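Local coordinates for kinesin-like protein Nod (Drosophila melanogaster, PDB 3DC4) that binds microtubules and hydrolyses ATP through its kinesin motor domain, the part crystallised here, and is required for segregating non-exchange chromosomes in meiosis, at residues D88-G93 / H233-N238; Q151-F156 / C186-S191. All blocks are in the same frame, centred on the assembly; numbering follows the deposited sequence.

Contact 1: residues D88-G93 / H233-N238; sequences DKLLEG and HHSRMN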
loop_
_atom_site.group_PDB
_atom_site.type_symbol
_atom_site.label_atom_id
_atom_site.label_comp_id
_atom_site.label_asym_id
_atom_site.label_seq_id
_atom_site.Cartn_x
_atom_site.Cartn_y
_atom_site.Cartn_z
ATOM N N ASP A 88 -12.732 -8.794 -0.340
ATOM C CA ASP A 88 -13.868 -9.176 -1.170
ATOM C C ASP A 88 -13.793 -8.517 -2.541
ATOM O O ASP A 88 -14.100 -9.145 -3.554
ATOM C CB ASP A 88 -15.194 -8.812 -0.504
ATOM C CG ASP A 88 -15.663 -9.874 0.463
ATOM O OD1 ASP A 88 -15.314 -11.060 0.251
ATOM O OD2 ASP A 88 -16.385 -9.529 1.422
ATOM N N LYS A 89 -13.372 -7.258 -2.572
ATOM C CA LYS A 89 -13.269 -6.537 -3.831
ATOM C C LYS A 89 -12.259 -7.237 -4.741
ATOM O O LYS A 89 -12.518 -7.445 -5.927
ATOM C CB LYS A 89 -12.850 -5.082 -3.578
ATOM C CG LYS A 89 -13.725 -4.331 -2.560
ATOM C CD LYS A 89 -15.209 -4.338 -2.934
ATOM C CE LYS A 89 -16.046 -3.570 -1.916
ATOM N NZ LYS A 89 -17.495 -3.584 -2.268
ATOM N N LEU A 90 -11.112 -7.601 -4.179
ATOM C CA LEU A 90 -10.081 -8.292 -4.934
ATOM C C LEU A 90 -10.663 -9.562 -5.554
ATOM O O LEU A 90 -10.490 -9.817 -6.742
ATOM C CB LEU A 90 -8.922 -8.669 -4.013
ATOM C CG LEU A 90 -7.761 -9.423 -4.673
ATOM C CD1 LEU A 90 -6.994 -8.508 -5.614
ATOM C CD2 LEU A 90 -6.837 -9.962 -3.583
ATOM N N LEU A 91 -11.356 -10.351 -4.739
ATOM C CA LEU A 91 -11.953 -11.594 -5.208
ATOM C C LEU A 91 -13.034 -11.353 -6.259
ATOM O O LEU A 91 -13.276 -12.202 -7.112
ATOM C CB LEU A 91 -12.526 -12.383 -4.026
ATOM C CG LEU A 91 -11.543 -13.248 -3.225
ATOM C CD1 LEU A 91 -10.327 -12.446 -2.816
ATOM C CD2 LEU A 91 -12.256 -13.805 -2.004
ATOM N N GLU A 92 -13.674 -10.190 -6.203
ATOM C CA GLU A 92 -14.712 -9.853 -7.170
ATOM C C GLU A 92 -14.088 -9.390 -8.479
ATOM O O GLU A 92 -14.784 -9.191 -9.473
ATOM C CB GLU A 92 -15.636 -8.767 -6.613
ATOM C CG GLU A 92 -16.475 -9.225 -5.429
ATOM C CD GLU A 92 -17.320 -8.114 -4.836
ATOM O OE1 GLU A 92 -17.952 -8.347 -3.786
ATOM O OE2 GLU A 92 -17.348 -7.004 -5.411
ATOM N N GLY A 93 -12.769 -9.217 -8.476
ATOM C CA GLY A 93 -12.080 -8.803 -9.686
ATOM C C GLY A 93 -11.585 -7.371 -9.742
ATOM O O GLY A 93 -11.024 -6.956 -10.755
ATOM N N HIS A 233 -10.004 -13.691 -15.518
ATOM C CA HIS A 233 -9.789 -12.548 -14.632
ATOM C C HIS A 233 -8.423 -12.497 -13.970
ATOM O O HIS A 233 -7.791 -13.524 -13.715
ATOM C CB HIS A 233 -10.850 -12.518 -13.524
ATOM C CG HIS A 233 -12.168 -11.957 -13.957
ATOM N ND1 HIS A 233 -12.300 -10.690 -14.480
ATOM C CD2 HIS A 233 -13.419 -12.477 -13.906
ATOM C CE1 HIS A 233 -13.576 -10.451 -14.733
ATOM N NE2 HIS A 233 -14.275 -11.518 -14.392
ATOM N N HIS A 234 -7.992 -11.277 -13.677
ATOM C CA HIS A 234 -6.717 -11.022 -13.022
ATOM C C HIS A 234 -6.887 -9.782 -12.156
ATOM O O HIS A 234 -7.063 -8.670 -12.670
ATOM C CB HIS A 234 -5.617 -10.785 -14.060
ATOM C CG HIS A 234 -4.282 -10.439 -13.473
ATOM N ND1 HIS A 234 -3.210 -10.063 -14.251
ATOM C CD2 HIS A 234 -3.843 -10.419 -12.191
ATOM C CE1 HIS A 234 -2.166 -9.825 -13.475
ATOM N NE2 HIS A 234 -2.524 -10.034 -12.221
ATOM N N SER A 235 -6.864 -9.976 -10.843
ATOM C CA SER A 235 -6.995 -8.858 -9.924
ATOM C C SER A 235 -5.733 -8.815 -9.085
ATOM O O SER A 235 -5.099 -9.842 -8.834
ATOM C CB SER A 235 -8.239 -9.008 -9.043
ATOM O OG SER A 235 -8.283 -10.272 -8.403
ATOM N N ARG A 236 -5.361 -7.616 -8.670
ATOM C CA ARG A 236 -4.146 -7.441 -7.905
ATOM C C ARG A 236 -4.372 -6.745 -6.582
ATOM O O ARG A 236 -5.230 -5.872 -6.467
ATOM C CB ARG A 236 -3.146 -6.596 -8.703
ATOM C CG ARG A 236 -2.904 -7.015 -10.157
ATOM C CD ARG A 236 -2.143 -5.905 -10.900
ATOM N NE ARG A 236 -1.827 -6.222 -12.293
ATOM C CZ ARG A 236 -2.719 -6.264 -13.279
ATOM N NH1 ARG A 236 -2.327 -6.559 -14.514
ATOM N NH2 ARG A 236 -4.002 -6.016 -13.034
ATOM N N MET A 237 -3.609 -7.155 -5.578
ATOM C CA MET A 237 -3.646 -6.487 -4.292
ATOM C C MET A 237 -2.216 -6.009 -4.135
ATOM O O MET A 237 -1.328 -6.782 -3.786
ATOM C CB MET A 237 -4.001 -7.411 -3.122
ATOM C CG MET A 237 -3.727 -6.718 -1.782
ATOM S SD MET A 237 -4.807 -7.160 -0.425
ATOM C CE MET A 237 -6.370 -6.363 -0.908
ATOM N N ASN A 238 -2.005 -4.733 -4.427
ATOM C CA ASN A 238 -0.690 -4.130 -4.338
ATOM C C ASN A 238 -0.436 -3.601 -2.937
ATOM O O ASN A 238 -1.140 -2.708 -2.464
ATOM C CB ASN A 238 -0.581 -2.957 -5.309
ATOM C CG ASN A 238 -0.890 -3.354 -6.741
ATOM O OD1 ASN A 238 -0.204 -4.195 -7.325
ATOM N ND2 ASN A 238 -1.934 -2.763 -7.307
#

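Contact 2: residues Q151-F156 / C186-S191; sequences QVYASF and CLPLHS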
loop_
_atom_site.group_PDB
_atom_site.type_symbol
_atom_site.label_atom_id
_atom_site.label_comp_id
_atom_site.label_asym_id
_atom_site.label_seq_id
_atom_site.Cartn_x
_atom_site.Cartn_y
_atom_site.Cartn_z
ATOM N N GLN A 151 -5.957 -19.068 -9.015
ATOM C CA GLN A 151 -4.583 -19.328 -8.612
ATOM C C GLN A 151 -4.014 -18.037 -8.056
ATOM O O GLN A 151 -4.316 -16.957 -8.561
ATOM C CB GLN A 151 -3.746 -19.814 -9.792
ATOM C CG GLN A 151 -4.205 -21.163 -10.327
ATOM C CD GLN A 151 -3.225 -21.748 -11.313
ATOM O OE1 GLN A 151 -3.032 -21.215 -12.408
ATOM N NE2 GLN A 151 -2.586 -22.841 -10.926
ATOM N N VAL A 152 -3.186 -18.159 -7.027
ATOM C CA VAL A 152 -2.594 -17.001 -6.370
ATOM C C VAL A 152 -1.086 -16.918 -6.580
ATOM O O VAL A 152 -0.387 -17.931 -6.566
ATOM C CB VAL A 152 -2.883 -17.043 -4.854
ATOM C CG1 VAL A 152 -2.497 -15.719 -4.206
ATOM C CG2 VAL A 152 -4.344 -17.357 -4.622
ATOM N N TYR A 153 -0.594 -15.701 -6.782
ATOM C CA TYR A 153 0.828 -15.476 -7.000
ATOM C C TYR A 153 1.273 -14.213 -6.284
ATOM O O TYR A 153 0.450 -13.444 -5.786
ATOM C CB TYR A 153 1.131 -15.315 -8.495
ATOM C CG TYR A 153 0.643 -16.446 -9.371
ATOM C CD1 TYR A 153 -0.696 -16.526 -9.764
ATOM C CD2 TYR A 153 1.520 -17.439 -9.801
ATOM C CE1 TYR A 153 -1.150 -17.573 -10.565
ATOM C CE2 TYR A 153 1.079 -18.490 -10.596
ATOM C CZ TYR A 153 -0.255 -18.554 -10.976
ATOM O OH TYR A 153 -0.689 -19.608 -11.748
ATOM N N ALA A 154 2.581 -14.006 -6.240
ATOM C CA ALA A 154 3.141 -12.821 -5.614
ATOM C C ALA A 154 4.297 -12.317 -6.467
ATOM O O ALA A 154 5.056 -13.110 -7.022
ATOM C CB ALA A 154 3.639 -13.147 -4.207
ATOM N N SER A 155 4.397 -10.998 -6.598
ATOM C CA SER A 155 5.491 -10.365 -7.315
ATOM C C SER A 155 6.103 -9.397 -6.312
ATOM O O SER A 155 5.420 -8.938 -5.395
ATOM C CB SER A 155 5.003 -9.635 -8.577
ATOM O OG SER A 155 4.022 -8.648 -8.318
ATOM N N PHE A 156 7.398 -9.132 -6.449
ATOM C CA PHE A 156 8.105 -8.225 -5.543
ATOM C C PHE A 156 8.956 -7.295 -6.394
ATOM O O PHE A 156 9.970 -7.698 -6.968
ATOM C CB PHE A 156 9.002 -9.017 -4.579
ATOM C CG PHE A 156 9.430 -8.249 -3.343
ATOM C CD1 PHE A 156 9.550 -6.861 -3.359
ATOM C CD2 PHE A 156 9.753 -8.931 -2.169
ATOM C CE1 PHE A 156 9.985 -6.160 -2.226
ATOM C CE2 PHE A 156 10.188 -8.243 -1.032
ATOM C CZ PHE A 156 10.305 -6.850 -1.064
ATOM N N CYS A 186 5.943 -13.706 -11.279
ATOM C CA CYS A 186 4.920 -13.925 -10.269
ATOM C C CYS A 186 5.150 -15.343 -9.760
ATOM O O CYS A 186 5.014 -16.307 -10.519
ATOM C CB CYS A 186 3.525 -13.824 -10.892
ATOM S SG CYS A 186 3.098 -12.191 -11.516
ATOM N N LEU A 187 5.520 -15.481 -8.490
ATOM C CA LEU A 187 5.763 -16.809 -7.930
ATOM C C LEU A 187 4.496 -17.341 -7.272
ATOM O O LEU A 187 3.753 -16.599 -6.634
ATOM C CB LEU A 187 6.914 -16.765 -6.913
ATOM C CG LEU A 187 8.275 -16.300 -7.442
ATOM C CD1 LEU A 187 9.295 -16.293 -6.304
ATOM C CD2 LEU A 187 8.739 -17.229 -8.561
ATOM N N PRO A 188 4.230 -18.646 -7.430
ATOM C CA PRO A 188 3.052 -19.315 -6.866
ATOM C C PRO A 188 2.907 -19.179 -5.349
ATOM O O PRO A 188 3.898 -19.158 -4.623
ATOM C CB PRO A 188 3.257 -20.773 -7.281
ATOM C CG PRO A 188 3.992 -20.643 -8.578
ATOM C CD PRO A 188 5.011 -19.588 -8.255
ATOM N N LEU A 189 1.669 -19.080 -4.880
ATOM C CA LEU A 189 1.401 -18.993 -3.449
ATOM C C LEU A 189 0.330 -20.008 -3.087
ATOM O O LEU A 189 -0.775 -19.983 -3.633
ATOM C CB LEU A 189 0.923 -17.594 -3.052
ATOM C CG LEU A 189 1.952 -16.461 -3.118
ATOM C CD1 LEU A 189 1.350 -15.211 -2.490
ATOM C CD2 LEU A 189 3.222 -16.867 -2.381
ATOM N N HIS A 190 0.666 -20.908 -2.170
ATOM C CA HIS A 190 -0.268 -21.938 -1.726
ATOM C C HIS A 190 -0.414 -21.914 -0.209
ATOM O O HIS A 190 -1.340 -22.511 0.338
ATOM C CB HIS A 190 0.221 -23.318 -2.179
ATOM C CG HIS A 190 0.244 -23.491 -3.666
ATOM N ND1 HIS A 190 -0.902 -23.638 -4.417
ATOM C CD2 HIS A 190 1.274 -23.519 -4.544
ATOM C CE1 HIS A 190 -0.579 -23.749 -5.693
ATOM N NE2 HIS A 190 0.736 -23.679 -5.798
ATOM N N SER A 191 0.501 -21.217 0.459
ATOM C CA SER A 191 0.482 -21.120 1.915
ATOM C C SER A 191 1.383 -19.986 2.394
ATOM O O SER A 191 2.129 -19.401 1.612
ATOM C CB SER A 191 0.974 -22.425 2.532
ATOM O OG SER A 191 2.360 -22.587 2.281
HETATM O O HOH W 1 -2.609 -20.599 -5.669
#

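Contact 1: residues D88-G93 / H233-N238
Ser235 meets Leu90 through a hydrogen bond to its carbonyl O, while the Leu90 methyls reach on to Arg236 and Met237. The hydroxyl OG of Ser235 donates to Leu90 O at 2.8 Å from 37° out of the carbonyl plane. From the opposite face of that plane Gly93 N binds the same Leu90 O, closing the helix end; two donors thus grip one buried acceptor. The chi1 of Ser235, 52°, sets OG between its backbone N and carbonyl carbon, on the side where Leu90 O lies.

The Leu90 side chain lies beside this bond, CD1 3.5 Å from Ser235 OG. Its CG stands anti to the backbone N, and the two methyls divide the work: CD1 lies over the strand backbone, 3.3 Å from Arg236 O, while CD2 reaches Met237 CB at 3.8 Å. The Leu90 and Met237 side chains cross at about a right angle, contact on the methionine side being made by CB. Beyond the helix, Gly93, with positive phi, brings its C to 3.8 Å from Ser235 CB.

Around the pair, helix 127-141 adds Ile135 against Leu90 and Ala131 against Met237, and Val228 of strand 220-229 touches both Leu90 and Ser235. The axes of helix 88-92 and strand 234-238 approach to 7.7 Å and run at 153°, nearly antiparallel. The contact is a Schellman-terminated helix C-end laid on a strand of the central sheet, an alpha-on-beta layer of the kinesin motor domain, away from the nucleotide pocket.

Contact 2: residues Q151-F156 / C186-S191
Tyr153 and Pro188 form a non-hydrogen-bonded antiparallel pair, CA atoms 4.4 Å apart, next to the hydrogen-bonded pair Ala154 and Leu187, whose backbones exchange Leu187 N to Ala154 O at 2.8 Å and Ala154 N to Leu187 O at 2.9 Å. Leu189 N then bonds Val152 O at 2.9 Å, and a water accepts from Val152 N while donating to Leu189 O, continuing the pairing by one bridged step.

On one side of the strands, Tyr153 CB abuts Cys186 CB at 3.7 Å. With chi1 of -54° the tyrosine CG lies beside its own backbone N, and ring atom CE2 comes to 4.1 Å from Pro188 CG, the two side chains crossing obliquely. On the other side, Leu189 CD1 presses on Ala154 CB at 3.5 Å, and Leu189 CB meets Val152 CG1, those two side chains at about a right angle. Leu132 and Phe136 of helix 127-141 pack on both Val152 and Leu189.

A short strand, 187-188, is thus added antiparallel to strand 151-160 just before helix 192-204, a peripheral extension of the motor domain's central sheet.

In the fold
From the N terminus, the chain passes through helix 84-92, whose end belongs to contact 1, then strand 96-101, the P-loop, which lies on ADP, and helix 127-141. Strand 151-160 follows, and contact 2 closes a loop of 29 residues when the chain returns at 186-191. After helix 192-204 and strand 220-229, strand 234-241 closes the larger loop of contact 1, inside which contact 2 is nested. Both reach the same mixed sheet, their centres 14 Å apart without touching. Strand 220-229 lies between strands 151-160 and 234-241, and helix 127-141 packs against residues of both contacts.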